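Local coordinates for giding protein-mglB (Thermus thermophilus, PDB 1J3W), which is a Roadblock/LC7-family protein linked by name to gliding motility, and may act as an adaptor or regulator of a small GTPase, at residues Val2-Tyr13 / Leu34-Lys45. Sequence-based numbering, arbitrary orientation.
Sequences VEPSLVLYGAPY and LIDRKGFVLAHK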
loop_
_atom_site.group_PDB
_atom_site.type_symbol
_atom_site.label_atom_id
_atom_site.label_comp_id
_atom_site.label_asym_id
_atom_site.label_seq_id
_atom_site.Cartn_x
_atom_site.Cartn_y
_atom_site.Cartn_z
ATOM N N VAL B 2 -7.619 -10.573 -17.216
ATOM C CA VAL B 2 -6.666 -9.427 -17.219
ATOM C C VAL B 2 -5.402 -9.783 -17.995
ATOM O O VAL B 2 -4.938 -10.921 -17.956
ATOM C CB VAL B 2 -6.268 -9.028 -15.778
ATOM C CG1 VAL B 2 -5.596 -10.200 -15.078
ATOM C CG2 VAL B 2 -5.341 -7.823 -15.807
ATOM N N GLU B 3 -4.853 -8.801 -18.700
ATOM C CA GLU B 3 -3.642 -9.008 -19.485
ATOM C C GLU B 3 -2.591 -7.966 -19.118
ATOM O O GLU B 3 -2.918 -6.889 -18.621
ATOM C CB GLU B 3 -3.962 -8.919 -20.979
ATOM C CG GLU B 3 -4.953 -9.966 -21.459
ATOM C CD GLU B 3 -5.276 -9.837 -22.935
ATOM O OE1 GLU B 3 -6.055 -10.667 -23.450
ATOM O OE2 GLU B 3 -4.752 -8.904 -23.581
ATOM N N PRO B 4 -1.309 -8.282 -19.350
ATOM C CA PRO B 4 -0.218 -7.357 -19.037
ATOM C C PRO B 4 -0.277 -6.096 -19.885
ATOM O O PRO B 4 -0.927 -6.069 -20.931
ATOM C CB PRO B 4 1.033 -8.180 -19.344
ATOM C CG PRO B 4 0.589 -9.574 -19.121
ATOM C CD PRO B 4 -0.773 -9.588 -19.763
ATOM N N SER B 5 0.407 -5.053 -19.430
ATOM C CA SER B 5 0.464 -3.816 -20.192
ATOM C C SER B 5 1.459 -3.958 -21.334
ATOM O O SER B 5 1.852 -3.007 -21.998
ATOM C CB SER B 5 0.908 -2.698 -19.247
ATOM O OG SER B 5 -0.042 -2.573 -18.189
ATOM N N LEU B 6 1.888 -5.218 -21.518
ATOM C CA LEU B 6 2.953 -5.508 -22.459
ATOM C C LEU B 6 3.330 -6.991 -22.393
ATOM O O LEU B 6 3.297 -7.624 -21.346
ATOM C CB LEU B 6 4.154 -4.650 -22.059
ATOM C CG LEU B 6 5.257 -4.641 -23.118
ATOM C CD1 LEU B 6 6.136 -3.391 -23.027
ATOM C CD2 LEU B 6 6.204 -5.835 -22.997
ATOM N N VAL B 7 3.645 -7.557 -23.572
ATOM C CA VAL B 7 4.137 -8.930 -23.597
ATOM C C VAL B 7 5.248 -9.100 -24.633
ATOM O O VAL B 7 5.147 -8.683 -25.779
ATOM C CB VAL B 7 2.972 -9.870 -23.915
ATOM C CG1 VAL B 7 1.756 -9.502 -23.068
ATOM C CG2 VAL B 7 2.611 -9.782 -25.386
ATOM N N LEU B 8 6.356 -9.713 -24.179
ATOM C CA LEU B 8 7.531 -9.765 -25.040
ATOM C C LEU B 8 7.681 -11.094 -25.782
ATOM O O LEU B 8 7.587 -12.185 -25.228
ATOM C CB LEU B 8 8.769 -9.483 -24.192
ATOM C CG LEU B 8 8.800 -8.043 -23.671
ATOM C CD1 LEU B 8 9.987 -7.773 -22.747
ATOM C CD2 LEU B 8 8.883 -7.004 -24.790
ATOM N N TYR B 9 7.878 -10.950 -27.101
ATOM C CA TYR B 9 8.187 -12.099 -27.935
ATOM C C TYR B 9 9.110 -11.685 -29.080
ATOM O O TYR B 9 9.328 -10.511 -29.346
ATOM C CB TYR B 9 6.874 -12.637 -28.499
ATOM C CG TYR B 9 6.156 -11.543 -29.203
ATOM C CD1 TYR B 9 5.273 -10.728 -28.501
ATOM C CD2 TYR B 9 6.369 -11.326 -30.564
ATOM C CE1 TYR B 9 4.607 -9.700 -29.155
ATOM C CE2 TYR B 9 5.695 -10.307 -31.218
ATOM C CZ TYR B 9 4.813 -9.502 -30.520
ATOM O OH TYR B 9 4.177 -8.456 -31.155
ATOM N N GLY B 10 9.665 -12.631 -29.830
ATOM C CA GLY B 10 10.501 -12.272 -30.961
ATOM C C GLY B 10 11.694 -11.390 -30.639
ATOM O O GLY B 10 12.384 -11.607 -29.640
ATOM N N ALA B 11 11.927 -10.392 -31.490
ATOM C CA ALA B 11 13.053 -9.468 -31.340
ATOM C C ALA B 11 13.018 -8.608 -30.081
ATOM O O ALA B 11 14.026 -8.482 -29.388
ATOM C CB ALA B 11 13.162 -8.571 -32.577
ATOM N N PRO B 12 11.866 -7.989 -29.779
ATOM C CA PRO B 12 11.758 -7.146 -28.582
ATOM C C PRO B 12 12.151 -7.906 -27.317
ATOM O O PRO B 12 12.885 -7.387 -26.469
ATOM C CB PRO B 12 10.288 -6.744 -28.581
ATOM C CG PRO B 12 9.970 -6.681 -30.045
ATOM C CD PRO B 12 10.618 -7.940 -30.562
ATOM N N TYR B 13 11.648 -9.132 -27.191
ATOM C CA TYR B 13 11.957 -9.968 -26.037
ATOM C C TYR B 13 13.460 -10.190 -25.962
ATOM O O TYR B 13 14.073 -10.000 -24.912
ATOM C CB TYR B 13 11.251 -11.328 -26.140
ATOM C CG TYR B 13 11.619 -12.290 -25.028
ATOM C CD1 TYR B 13 11.049 -12.174 -23.755
ATOM C CD2 TYR B 13 12.574 -13.284 -25.228
ATOM C CE1 TYR B 13 11.428 -13.022 -22.716
ATOM C CE2 TYR B 13 12.961 -14.133 -24.196
ATOM C CZ TYR B 13 12.386 -14.000 -22.940
ATOM O OH TYR B 13 12.785 -14.827 -21.918
ATOM N N LEU B 34 11.980 -7.641 -15.768
ATOM C CA LEU B 34 11.204 -6.564 -16.258
ATOM C C LEU B 34 9.794 -6.993 -16.066
ATOM O O LEU B 34 9.380 -8.059 -16.498
ATOM C CB LEU B 34 11.494 -6.399 -17.748
ATOM C CG LEU B 34 10.638 -5.303 -18.383
ATOM C CD1 LEU B 34 11.061 -3.904 -17.933
ATOM C CD2 LEU B 34 10.705 -5.302 -19.909
ATOM N N ILE B 35 9.042 -6.200 -15.315
ATOM C CA ILE B 35 7.665 -6.551 -14.988
ATOM C C ILE B 35 6.749 -5.401 -15.363
ATOM O O ILE B 35 7.200 -4.271 -15.516
ATOM C CB ILE B 35 7.508 -6.846 -13.474
ATOM C CG1 ILE B 35 7.655 -5.557 -12.656
ATOM C CG2 ILE B 35 8.579 -7.844 -13.031
ATOM C CD1 ILE B 35 7.417 -5.749 -11.169
ATOM N N ASP B 36 5.462 -5.677 -15.540
ATOM C CA ASP B 36 4.566 -4.580 -15.861
ATOM C C ASP B 36 4.030 -4.057 -14.542
ATOM O O ASP B 36 4.174 -4.706 -13.504
ATOM C CB ASP B 36 3.440 -5.011 -16.823
ATOM C CG ASP B 36 2.403 -5.927 -16.189
ATOM O OD1 ASP B 36 1.482 -6.337 -16.927
ATOM O OD2 ASP B 36 2.482 -6.243 -14.988
ATOM N N ARG B 37 3.425 -2.877 -14.562
ATOM C CA ARG B 37 2.930 -2.309 -13.321
ATOM C C ARG B 37 1.800 -3.114 -12.677
ATOM O O ARG B 37 1.362 -2.803 -11.571
ATOM C CB ARG B 37 2.523 -0.850 -13.548
ATOM C CG ARG B 37 3.677 0.006 -14.079
ATOM C CD ARG B 37 3.346 1.491 -14.030
ATOM N NE ARG B 37 3.139 1.937 -12.659
ATOM C CZ ARG B 37 4.072 2.493 -11.890
ATOM N NH1 ARG B 37 5.298 2.689 -12.355
ATOM N NH2 ARG B 37 3.780 2.841 -10.646
ATOM N N LYS B 38 1.339 -4.158 -13.364
ATOM C CA LYS B 38 0.287 -5.018 -12.832
ATOM C C LYS B 38 0.872 -6.242 -12.122
ATOM O O LYS B 38 0.141 -7.023 -11.512
ATOM C CB LYS B 38 -0.651 -5.490 -13.948
ATOM C CG LYS B 38 -1.441 -4.388 -14.631
ATOM C CD LYS B 38 -2.396 -4.979 -15.659
ATOM C CE LYS B 38 -3.121 -3.895 -16.439
ATOM N NZ LYS B 38 -4.055 -4.476 -17.441
ATOM N N GLY B 39 2.186 -6.422 -12.221
ATOM C CA GLY B 39 2.816 -7.553 -11.558
ATOM C C GLY B 39 3.243 -8.715 -12.440
ATOM O O GLY B 39 3.904 -9.639 -11.970
ATOM N N PHE B 40 2.874 -8.689 -13.714
ATOM C CA PHE B 40 3.259 -9.780 -14.605
ATOM C C PHE B 40 4.739 -9.689 -14.952
ATOM O O PHE B 40 5.264 -8.596 -15.157
ATOM C CB PHE B 40 2.451 -9.742 -15.907
ATOM C CG PHE B 40 1.006 -10.115 -15.742
ATOM C CD1 PHE B 40 0.022 -9.132 -15.699
ATOM C CD2 PHE B 40 0.629 -11.449 -15.649
ATOM C CE1 PHE B 40 -1.321 -9.478 -15.566
ATOM C CE2 PHE B 40 -0.711 -11.804 -15.516
ATOM C CZ PHE B 40 -1.686 -10.817 -15.475
ATOM N N VAL B 41 5.411 -10.838 -15.014
ATOM C CA VAL B 41 6.824 -10.854 -15.378
ATOM C C VAL B 41 6.891 -10.905 -16.900
ATOM O O VAL B 41 6.372 -11.836 -17.521
ATOM C CB VAL B 41 7.550 -12.079 -14.797
ATOM C CG1 VAL B 41 8.996 -12.085 -15.269
ATOM C CG2 VAL B 41 7.499 -12.040 -13.270
ATOM N N LEU B 42 7.520 -9.901 -17.500
ATOM C CA LEU B 42 7.631 -9.824 -18.953
ATOM C C LEU B 42 8.880 -10.530 -19.460
ATOM O O LEU B 42 8.891 -11.075 -20.562
ATOM C CB LEU B 42 7.651 -8.360 -19.395
ATOM C CG LEU B 42 6.509 -7.498 -18.844
ATOM C CD1 LEU B 42 6.601 -6.099 -19.429
ATOM C CD2 LEU B 42 5.172 -8.132 -19.186
ATOM N N ALA B 43 9.938 -10.504 -18.655
ATOM C CA ALA B 43 11.203 -11.152 -18.997
ATOM C C ALA B 43 12.037 -11.203 -17.723
ATOM O O ALA B 43 11.945 -10.306 -16.880
ATOM C CB ALA B 43 11.942 -10.357 -20.070
ATOM N N HIS B 44 12.834 -12.253 -17.563
ATOM C CA HIS B 44 13.671 -12.370 -16.376
ATOM C C HIS B 44 14.903 -13.207 -16.660
ATOM O O HIS B 44 14.860 -14.145 -17.453
ATOM C CB HIS B 44 12.883 -12.978 -15.208
ATOM C CG HIS B 44 12.484 -14.405 -15.415
ATOM N ND1 HIS B 44 13.315 -15.465 -15.114
ATOM C CD2 HIS B 44 11.339 -14.949 -15.890
ATOM C CE1 HIS B 44 12.697 -16.598 -15.393
ATOM N NE2 HIS B 44 11.496 -16.313 -15.866
ATOM N N LYS B 45 16.007 -12.840 -16.016
ATOM C CA LYS B 45 17.266 -13.555 -16.159
ATOM C C LYS B 45 17.942 -13.631 -14.803
ATOM O O LYS B 45 17.805 -12.725 -13.975
ATOM C CB LYS B 45 18.172 -12.854 -17.175
ATOM C CG LYS B 45 17.674 -13.016 -18.605
ATOM C CD LYS B 45 17.700 -14.483 -19.022
ATOM C CE LYS B 45 16.790 -14.738 -20.214
ATOM N NZ LYS B 45 16.839 -16.162 -20.669
HETATM O O HOH W 1 6.439 -11.090 -21.929
HETATM O O HOH W 2 11.922 -14.425 -19.390
#
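Lys38 NZ donates to the backbone Glu3 O at 2.9 Å, arriving nearly along the C=O axis (172°). The lysine chain is extended beyond CG, which carries the ammonium from the hairpin turn to residues 2-5; Val2 CG2 lies alongside it, and Ser5 OG comes near CE. With an alanine here, Glu3 O would probably be left without this donor and Val2 CG2 without the chain alongside it.

The neighbouring residues illustrate how an N-terminal segment without regular secondary structure before its helix can cover a hairpin. Pro4 CG sits over one face of the Phe40 ring, 3.7 Å from its centroid, in a CH-pi contact, while Val2 CG1 meets the ring at its edge. At the turn itself, Asp36 turns its carboxylate back over the type I turn Asp36-Gly39, and OD2 accepts from Phe40 N at 2.8 Å, above the carboxylate plane, and weakly from Lys38 N.

Farther along, Leu6 CD2 packs 3.6 Å from Leu42 CD1, and Leu8 CD1 reaches Leu34 CD2. Water joins the backbones here: one molecule accepts from Leu8 N at 2.6 Å and donates to Leu42 O at 2.8 Å. Tyr13, its CG anti to the backbone N (chi1 175°), sends CE1 to Ala43 CB, and its OH shares a second water with His44 N.

Leu42 and Ala43 stand together opposite Leu34, a classic beta bulge that turns both side chains toward residues 2-13. The segment before helix 10-27 runs across the antiparallel hairpin of strands 31-36 and 41-46, the latter the outermost strand on that side of the Roadblock/LC7 sheet within the chain.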